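Local coordinates for protein aspartate aminotransferase, mitochondrial (Trypanosoma brucei brucei, PDB 4W5K) that probably transfers amino groups between L-aspartate and 2-oxoglutarate, using pyridoxal 5'-phosphate as cofactor and working as a homodimer, at residues E49-A54 with S294-D299; G107-N112 with A136-E141; S326-C331 with Q389-V394. The protein carries 1 engineered substitution. All coordinates share one frame; numbering follows the deposited sequence. Where two conformers were deposited one is given.

Contact 1. Residues E49-A54 with S294-D299; sequences ECVKQA and SSILKD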
loop_
_atom_site.group_PDB
_atom_site.type_symbol
_atom_site.label_atom_id
_atom_site.label_comp_id
_atom_site.label_asym_id
_atom_site.label_seq_id
_atom_site.Cartn_x
_atom_site.Cartn_y
_atom_site.Cartn_z
ATOM N N GLU A 49 17.785 -4.064 16.758
ATOM C CA GLU A 49 18.984 -3.225 16.720
ATOM C C GLU A 49 19.503 -3.097 15.290
ATOM O O GLU A 49 19.951 -2.031 14.887
ATOM C CB GLU A 49 20.070 -3.787 17.631
ATOM C CG GLU A 49 19.680 -3.774 19.096
ATOM C CD GLU A 49 19.530 -2.370 19.626
ATOM O OE1 GLU A 49 20.421 -1.544 19.343
ATOM O OE2 GLU A 49 18.517 -2.080 20.297
ATOM N N CYS A 50 19.416 -4.172 14.514
ATOM C CA CYS A 50 19.845 -4.088 13.114
ATOM C C CYS A 50 18.987 -3.093 12.326
ATOM O O CYS A 50 19.488 -2.429 11.423
ATOM C CB CYS A 50 19.829 -5.464 12.436
ATOM S SG CYS A 50 18.266 -6.307 12.363
ATOM N N VAL A 51 17.707 -2.986 12.667
ATOM C CA VAL A 51 16.827 -2.022 12.006
ATOM C C VAL A 51 17.190 -0.580 12.424
ATOM O O VAL A 51 17.205 0.330 11.598
ATOM C CB VAL A 51 15.343 -2.372 12.304
ATOM C CG1 VAL A 51 14.395 -1.295 11.833
ATOM C CG2 VAL A 51 14.978 -3.697 11.599
ATOM N N LYS A 52 17.496 -0.378 13.697
ATOM C CA LYS A 52 17.971 0.936 14.158
ATOM C C LYS A 52 19.238 1.387 13.429
ATOM O O LYS A 52 19.421 2.589 13.153
ATOM C CB LYS A 52 18.238 0.903 15.663
ATOM C CG LYS A 52 17.014 0.623 16.520
ATOM C CD LYS A 52 17.370 0.541 17.984
ATOM C CE LYS A 52 16.170 0.177 18.845
ATOM N NZ LYS A 52 16.567 -0.058 20.254
ATOM N N GLN A 53 20.121 0.436 13.142
ATOM C CA GLN A 53 21.400 0.737 12.503
ATOM C C GLN A 53 21.345 0.754 10.978
ATOM O O GLN A 53 22.350 1.083 10.336
ATOM C CB GLN A 53 22.466 -0.269 12.950
ATOM C CG GLN A 53 22.741 -0.271 14.448
ATOM C CD GLN A 53 23.731 -1.355 14.857
ATOM O OE1 GLN A 53 24.610 -1.740 14.084
ATOM N NE2 GLN A 53 23.588 -1.852 16.082
ATOM N N ALA A 54 20.195 0.388 10.405
ATOM C CA ALA A 54 20.019 0.382 8.955
ATOM C C ALA A 54 20.157 1.801 8.417
ATOM O O ALA A 54 19.807 2.774 9.100
ATOM C CB ALA A 54 18.658 -0.207 8.561
ATOM N N SER A 294 16.899 -3.854 2.547
ATOM C CA SER A 294 17.994 -3.860 1.579
ATOM C C SER A 294 19.337 -3.507 2.241
ATOM O O SER A 294 20.379 -4.128 1.958
ATOM C CB SER A 294 17.669 -2.903 0.420
ATOM O OG SER A 294 18.755 -2.821 -0.487
ATOM N N SER A 295 19.300 -2.529 3.141
ATOM C CA SER A 295 20.476 -2.082 3.864
ATOM C C SER A 295 21.039 -3.199 4.738
ATOM O O SER A 295 22.246 -3.422 4.789
ATOM C CB SER A 295 20.128 -0.874 4.720
ATOM O OG SER A 295 21.199 -0.529 5.584
ATOM N N ILE A 296 20.147 -3.894 5.424
ATOM C CA ILE A 296 20.595 -4.943 6.330
ATOM C C ILE A 296 21.166 -6.112 5.549
ATOM O O ILE A 296 22.247 -6.587 5.864
ATOM C CB ILE A 296 19.465 -5.421 7.249
ATOM C CG1 ILE A 296 19.146 -4.337 8.285
ATOM C CG2 ILE A 296 19.860 -6.719 7.940
ATOM C CD1 ILE A 296 17.834 -4.559 9.072
ATOM N N LEU A 297 20.470 -6.551 4.504
ATOM C CA LEU A 297 20.867 -7.778 3.812
ATOM C C LEU A 297 22.121 -7.584 2.958
ATOM O O LEU A 297 22.832 -8.546 2.670
ATOM C CB LEU A 297 19.719 -8.305 2.958
ATOM C CG LEU A 297 18.550 -8.861 3.775
ATOM C CD1 LEU A 297 17.391 -9.259 2.847
ATOM C CD2 LEU A 297 19.007 -10.034 4.702
ATOM N N LYS A 298 22.424 -6.343 2.585
ATOM C CA LYS A 298 23.671 -6.092 1.845
ATOM C C LYS A 298 24.889 -5.825 2.739
ATOM O O LYS A 298 26.002 -5.639 2.243
ATOM C CB LYS A 298 23.475 -4.921 0.863
ATOM C CG LYS A 298 22.578 -5.317 -0.315
ATOM C CD LYS A 298 22.263 -4.157 -1.237
ATOM C CE LYS A 298 22.558 -4.530 -2.692
ATOM N NZ LYS A 298 21.743 -5.690 -3.189
ATOM N N ASP A 299 24.693 -5.811 4.051
ATOM C CA ASP A 299 25.782 -5.530 4.959
ATOM C C ASP A 299 26.063 -6.747 5.842
ATOM O O ASP A 299 25.210 -7.121 6.631
ATOM C CB ASP A 299 25.451 -4.317 5.823
ATOM C CG ASP A 299 26.618 -3.895 6.708
ATOM O OD1 ASP A 299 27.412 -3.040 6.275
ATOM O OD2 ASP A 299 26.757 -4.412 7.834
#
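I296 carries this contact, reaching from the last turn of helix 287-297 to the short helix 49-52. Its CG1 stands anti to the carbonyl carbon (chi1 -71°), and the chain then runs on extended, so that the terminal methyl CD1 arrives end-on. The closest approach is to a backbone carbonyl, with I296 CD1 3.6 Å from C50 O. C50 SG meets the same I296 CD1 at 3.8 Å. C50 holds its sulphur in the crowded position between backbone N and carbonyl carbon (chi1 60°), where the residue also packs on W306. V51, its side chain about 11 Å from that of the cofactor-binding S244, points its CB away, yet its CG2 still comes within 3.9 Å of I296 CD1, the two branched chains crossing obliquely. Nearer the root of the isoleucine, A54 CB rests 4.2 Å from I296 CG1. On the preceding residue, S295 OG is anti to its backbone N and lies 3.7 Å from A54 CA; there it accepts the backbone N-H of T55, which ties down the chain as it leaves the helix. E49 and K52 form a salt bridge on a side that I296 does not touch, while E309 binds the backbone N of both E49 and C50. V51 also packs on M60 of the second subunit, so the patch borders, at V51, the subunit interface of the aspartate aminotransferase homodimer.

Contact 2. Residues G107-N112 with A136-E141; sequences GGDLLN and AKAGME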
loop_
_atom_site.group_PDB
_atom_site.type_symbol
_atom_site.label_atom_id
_atom_site.label_comp_id
_atom_site.label_asym_id
_atom_site.label_seq_id
_atom_site.Cartn_x
_atom_site.Cartn_y
_atom_site.Cartn_z
ATOM N N GLY A 107 -0.572 -11.495 -6.078
ATOM C CA GLY A 107 -0.405 -12.846 -6.621
ATOM C C GLY A 107 -1.709 -13.466 -7.034
ATOM O O GLY A 107 -1.803 -14.078 -8.119
ATOM N N GLY A 108 -2.714 -13.399 -6.156
ATOM C CA GLY A 108 -4.040 -13.908 -6.490
ATOM C C GLY A 108 -4.625 -13.264 -7.743
ATOM O O GLY A 108 -5.221 -13.937 -8.601
ATOM N N ASP A 109 -4.435 -11.946 -7.871
ATOM C CA ASP A 109 -4.907 -11.225 -9.048
ATOM C C ASP A 109 -4.130 -11.598 -10.317
ATOM O O ASP A 109 -4.628 -11.390 -11.437
ATOM C CB ASP A 109 -4.813 -9.694 -8.822
ATOM C CG ASP A 109 -6.002 -9.135 -8.023
ATOM O OD1 ASP A 109 -7.105 -9.698 -8.117
ATOM O OD2 ASP A 109 -5.845 -8.098 -7.327
ATOM N N LEU A 110 -2.917 -12.115 -10.153
ATOM C CA LEU A 110 -2.075 -12.506 -11.279
ATOM C C LEU A 110 -2.377 -13.941 -11.768
ATOM O O LEU A 110 -2.025 -14.286 -12.890
ATOM C CB LEU A 110 -0.594 -12.422 -10.905
ATOM C CG LEU A 110 0.365 -12.572 -12.086
ATOM C CD1 LEU A 110 0.209 -11.388 -13.057
ATOM C CD2 LEU A 110 1.793 -12.701 -11.569
ATOM N N LEU A 111 -3.034 -14.744 -10.944
ATOM C CA LEU A 111 -3.101 -16.186 -11.226
ATOM C C LEU A 111 -3.693 -16.528 -12.592
ATOM O O LEU A 111 -3.253 -17.503 -13.224
ATOM C CB LEU A 111 -3.896 -16.937 -10.140
ATOM C CG LEU A 111 -3.190 -16.972 -8.779
ATOM C CD1 LEU A 111 -4.014 -17.695 -7.749
ATOM C CD2 LEU A 111 -1.828 -17.648 -8.897
ATOM N N ASN A 112 -4.643 -15.730 -13.075
ATOM C CA ASN A 112 -5.281 -16.108 -14.336
ATOM C C ASN A 112 -4.389 -15.864 -15.553
ATOM O O ASN A 112 -4.742 -16.264 -16.647
ATOM C CB ASN A 112 -6.644 -15.421 -14.522
ATOM C CG ASN A 112 -6.554 -13.911 -14.610
ATOM O OD1 ASN A 112 -5.488 -13.339 -14.529
ATOM N ND2 ASN A 112 -7.693 -13.270 -14.778
ATOM N N ALA A 136 -11.141 -14.101 -2.460
ATOM C CA ALA A 136 -12.457 -13.788 -3.018
ATOM C C ALA A 136 -12.378 -12.553 -3.906
ATOM O O ALA A 136 -12.931 -12.523 -5.017
ATOM C CB ALA A 136 -13.489 -13.574 -1.912
ATOM N N LYS A 137 -11.667 -11.535 -3.425
ATOM C CA LYS A 137 -11.513 -10.291 -4.208
ATOM C C LYS A 137 -10.797 -10.573 -5.536
ATOM O O LYS A 137 -11.074 -9.922 -6.544
ATOM C CB LYS A 137 -10.743 -9.232 -3.399
ATOM C CG LYS A 137 -11.536 -8.620 -2.239
ATOM C CD LYS A 137 -12.754 -7.872 -2.774
ATOM C CE LYS A 137 -13.592 -7.271 -1.647
ATOM N NZ LYS A 137 -14.805 -6.541 -2.142
ATOM N N ALA A 138 -9.911 -11.575 -5.532
ATOM C CA ALA A 138 -9.150 -11.978 -6.719
ATOM C C ALA A 138 -9.896 -12.964 -7.612
ATOM O O ALA A 138 -9.326 -13.448 -8.590
ATOM C CB ALA A 138 -7.821 -12.594 -6.311
ATOM N N GLY A 139 -11.133 -13.305 -7.246
ATOM C CA GLY A 139 -12.003 -14.112 -8.099
ATOM C C GLY A 139 -11.979 -15.596 -7.783
ATOM O O GLY A 139 -12.414 -16.419 -8.588
ATOM N N MET A 140 -11.462 -15.946 -6.617
ATOM C CA MET A 140 -11.368 -17.374 -6.272
ATOM C C MET A 140 -11.995 -17.712 -4.944
ATOM O O MET A 140 -11.788 -17.019 -3.940
ATOM C CB MET A 140 -9.904 -17.824 -6.272
ATOM C CG MET A 140 -9.224 -17.706 -7.650
ATOM S SD MET A 140 -7.437 -17.643 -7.410
ATOM C CE MET A 140 -7.093 -19.365 -7.126
ATOM N N GLU A 141 -12.715 -18.834 -4.937
ATOM C CA GLU A 141 -13.272 -19.404 -3.725
ATOM C C GLU A 141 -12.262 -20.255 -2.953
ATOM O O GLU A 141 -11.740 -21.237 -3.469
ATOM C CB GLU A 141 -14.495 -20.257 -4.080
ATOM C CG GLU A 141 -15.215 -20.785 -2.870
ATOM C CD GLU A 141 -16.300 -21.769 -3.236
ATOM O OE1 GLU A 141 -16.489 -22.019 -4.443
ATOM O OE2 GLU A 141 -16.954 -22.293 -2.312
HETATM O O HOH W 1 -9.194 -8.002 -7.560
HETATM O O HOH W 2 -8.467 -10.874 -10.111
#
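Apolar packing holds two places along this contact between the C-terminal part of helix 99-110 and the chain that leaves helix 129-137. At the first, A138 CB sits 3.6 Å from G108 C; with no side chain on G108, the methyl can lie directly against the helix backbone, and D109 and A138 come within 4.9 Å of each other at CA. At the second, M140 and L111 cross at about a right angle. A bend at chi3 of M140 (78°) turns its tip so that both SD and CE meet one methyl: L111 CD1 lies 3.4 Å from M140 SD, a tight fit, and the loop residue C118 touches both side chains.

The backbone explains how A138 and M140 can both face the helix. G139 ends helix 129-137 in a Schellman motif, its positive phi (95°) turning the chain out of the helix and G139 N bonding back to A136 O at 3.0 Å. The chain then enters strand 141-149, parallel to strand 120-124, so that helix 129-137 forms the connection of a beta-alpha-beta unit in the large sheet.

Polar contact runs through water. D109 OD1 leans over A138, 3.4 Å from A138 CA, and accepts two water protons. One water, 2.7 Å from D109 OD1, also donates to K137 O at 2.9 Å; the other donates to A138 O, so both carbonyls at the helix end are served. D109 OD2 pairs with R105 in a salt bridge, an arrangement likely to keep the carboxylate ionised. K137, whose end leads away, packs on L277 of the second subunit.

Contact 3. Residues S326-C331 with Q389-V394; sequences SELKAC and QAIHNV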
loop_
_atom_site.group_PDB
_atom_site.type_symbol
_atom_site.label_atom_id
_atom_site.label_comp_id
_atom_site.label_asym_id
_atom_site.label_seq_id
_atom_site.Cartn_x
_atom_site.Cartn_y
_atom_site.Cartn_z
ATOM N N SER A 326 5.479 -26.649 31.506
ATOM C CA SER A 326 6.079 -27.089 32.758
ATOM C C SER A 326 5.339 -26.500 33.961
ATOM O O SER A 326 5.160 -27.178 34.963
ATOM C CB SER A 326 7.559 -26.716 32.810
ATOM O OG SER A 326 7.718 -25.322 32.940
ATOM N N GLU A 327 4.891 -25.251 33.860
ATOM C CA GLU A 327 4.138 -24.635 34.955
ATOM C C GLU A 327 2.761 -25.278 35.095
ATOM O O GLU A 327 2.239 -25.382 36.200
ATOM C CB GLU A 327 3.973 -23.127 34.749
ATOM C CG GLU A 327 5.258 -22.312 34.868
ATOM C CD GLU A 327 5.855 -22.296 36.267
ATOM O OE1 GLU A 327 5.109 -22.384 37.277
ATOM O OE2 GLU A 327 7.096 -22.195 36.354
ATOM N N LEU A 328 2.164 -25.692 33.978
ATOM C CA LEU A 328 0.877 -26.389 34.054
ATOM C C LEU A 328 1.045 -27.702 34.830
ATOM O O LEU A 328 0.220 -28.057 35.682
ATOM C CB LEU A 328 0.305 -26.638 32.655
ATOM C CG LEU A 328 -0.437 -25.431 32.038
ATOM C CD1 LEU A 328 -0.636 -25.565 30.540
ATOM C CD2 LEU A 328 -1.783 -25.238 32.743
ATOM N N LYS A 329 2.125 -28.421 34.558
ATOM C CA LYS A 329 2.397 -29.658 35.293
ATOM C C LYS A 329 2.650 -29.374 36.782
ATOM O O LYS A 329 2.147 -30.089 37.662
ATOM C CB LYS A 329 3.585 -30.392 34.677
ATOM C CG LYS A 329 3.866 -31.728 35.322
ATOM C CD LYS A 329 5.134 -32.367 34.790
ATOM C CE LYS A 329 5.321 -33.755 35.394
ATOM N NZ LYS A 329 6.636 -34.373 35.052
ATOM N N ALA A 330 3.403 -28.309 37.063
ATOM C CA ALA A 330 3.680 -27.917 38.445
ATOM C C ALA A 330 2.412 -27.530 39.214
ATOM O O ALA A 330 2.318 -27.760 40.423
ATOM C CB ALA A 330 4.675 -26.776 38.471
ATOM N N CYS A 331 1.450 -26.939 38.515
ATOM C CA CYS A 331 0.150 -26.581 39.080
ATOM C C CYS A 331 -0.708 -27.798 39.425
ATOM O O CYS A 331 -1.681 -27.683 40.166
ATOM C CB CYS A 331 -0.630 -25.699 38.100
ATOM S SG CYS A 331 -0.052 -24.009 37.984
ATOM N N GLN A 389 -1.824 -21.001 36.057
ATOM C CA GLN A 389 -2.722 -21.355 37.161
ATOM C C GLN A 389 -4.157 -21.208 36.693
ATOM O O GLN A 389 -4.998 -22.060 36.969
ATOM C CB GLN A 389 -2.481 -20.480 38.399
ATOM C CG GLN A 389 -3.356 -20.863 39.601
ATOM C CD GLN A 389 -3.013 -22.231 40.181
ATOM O OE1 GLN A 389 -1.888 -22.463 40.629
ATOM N NE2 GLN A 389 -3.982 -23.148 40.168
ATOM N N ALA A 390 -4.420 -20.126 35.962
ATOM C CA ALA A 390 -5.754 -19.872 35.431
ATOM C C ALA A 390 -6.196 -20.979 34.460
ATOM O O ALA A 390 -7.314 -21.474 34.547
ATOM C CB ALA A 390 -5.800 -18.510 34.748
ATOM N N ILE A 391 -5.322 -21.364 33.534
ATOM C CA ILE A 391 -5.661 -22.413 32.576
ATOM C C ILE A 391 -5.878 -23.758 33.289
ATOM O O ILE A 391 -6.811 -24.503 32.971
ATOM C CB ILE A 391 -4.576 -22.547 31.491
ATOM C CG1 ILE A 391 -4.623 -21.298 30.588
ATOM C CG2 ILE A 391 -4.759 -23.836 30.696
ATOM C CD1 ILE A 391 -3.508 -21.213 29.533
ATOM N N HIS A 392 -5.048 -24.052 34.278
ATOM C CA HIS A 392 -5.286 -25.254 35.093
ATOM C C HIS A 392 -6.643 -25.183 35.800
ATOM O O HIS A 392 -7.412 -26.141 35.773
ATOM C CB HIS A 392 -4.177 -25.457 36.114
ATOM C CG HIS A 392 -4.476 -26.542 37.111
ATOM N ND1 HIS A 392 -4.720 -27.847 36.737
ATOM C CD2 HIS A 392 -4.587 -26.511 38.460
ATOM C CE1 HIS A 392 -4.949 -28.579 37.816
ATOM N NE2 HIS A 392 -4.880 -27.791 38.876
ATOM N N ASN A 393 -6.953 -24.043 36.411
ATOM C CA ASN A 393 -8.217 -23.902 37.133
ATOM C C ASN A 393 -9.460 -24.081 36.260
ATOM O O ASN A 393 -10.449 -24.652 36.706
ATOM C CB ASN A 393 -8.274 -22.543 37.837
ATOM C CG ASN A 393 -7.315 -22.464 39.003
ATOM O OD1 ASN A 393 -6.646 -23.447 39.336
ATOM N ND2 ASN A 393 -7.225 -21.301 39.617
ATOM N N VAL A 394 -9.418 -23.615 35.018
ATOM C CA VAL A 394 -10.602 -23.722 34.169
ATOM C C VAL A 394 -10.677 -25.049 33.431
ATOM O O VAL A 394 -11.708 -25.355 32.829
ATOM C CB VAL A 394 -10.679 -22.571 33.118
ATOM C CG1 VAL A 394 -10.757 -21.221 33.811
ATOM C CG2 VAL A 394 -9.507 -22.631 32.153
HETATM O O HOH W 3 -2.775 -25.643 41.644
#
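The C-terminal part of the long helix 300-331 crosses the C-terminal helix 384-395 at -55°, with the axes of the two short segments 9.2 Å apart at closest approach. Their CA atoms come nearest at two places: L328 lies beside H392, and C331, one turn on, lies beside Q389.

At the first place the contact is apolar. L328 CD2 does the touching, 3.9 Å from I391 CG2 where the two chains cross obliquely, and close also to the backbone N and CB of H392. W337, from the loop that follows helix 300-331, packs on both L328 and I391 and continues this apolar patch.

C331 buries the most surface. Its CB is directed at the second helix, 4.1 Å from H392 CG, while C331 C lies over one face of the imidazole, offset toward the rim. The ring reaches that position because H392 CG is anti to the backbone N. The amide of Q389 is folded back: CG anti to the backbone N, then a bend at chi2 (67°). This puts Q389 NE2 at the edge of the H392 ring, in its plane, and brings Q389 OE1 to 3.6 Å from C331 SG.

Q389 NE2 donates to N393 OD1 one turn along its own helix, at 2.8 Å with an N-H...O angle of 149°, entering from above the carbonyl plane. The same nitrogen donates to a water 3.1 Å away, and that water donates to C331 O at 2.7 Å. N393 ND2 in turn binds Y364 OH, which would help to hold the amide that Q389 donates to. The chemistry thus divides: carbon contacts near L328 need no polar partner, whereas the carbonyl of C331 is satisfied by a water held by Q389.

All three contacts set the C-terminal part of a helix against another part of the chain, but their chemistry differs with their surroundings. Contact 1 is buried; its segments meet through apolar side chains, a backbone carbonyl and a serine. Contact 3, also buried, lies farthest from the chain centre and joins an apolar half to a water bridge. Contact 2, only partly buried, adds two bridging waters to its apolar packing. Contacts 1 and 2 each touch the second subunit through one residue, whereas contact 3 does not. Helix 300-331 relates contacts 1 and 3: W306 packs on contact 1, its C-terminal part makes contact 3. Contact 2 is nested in the loop closed by contact 1.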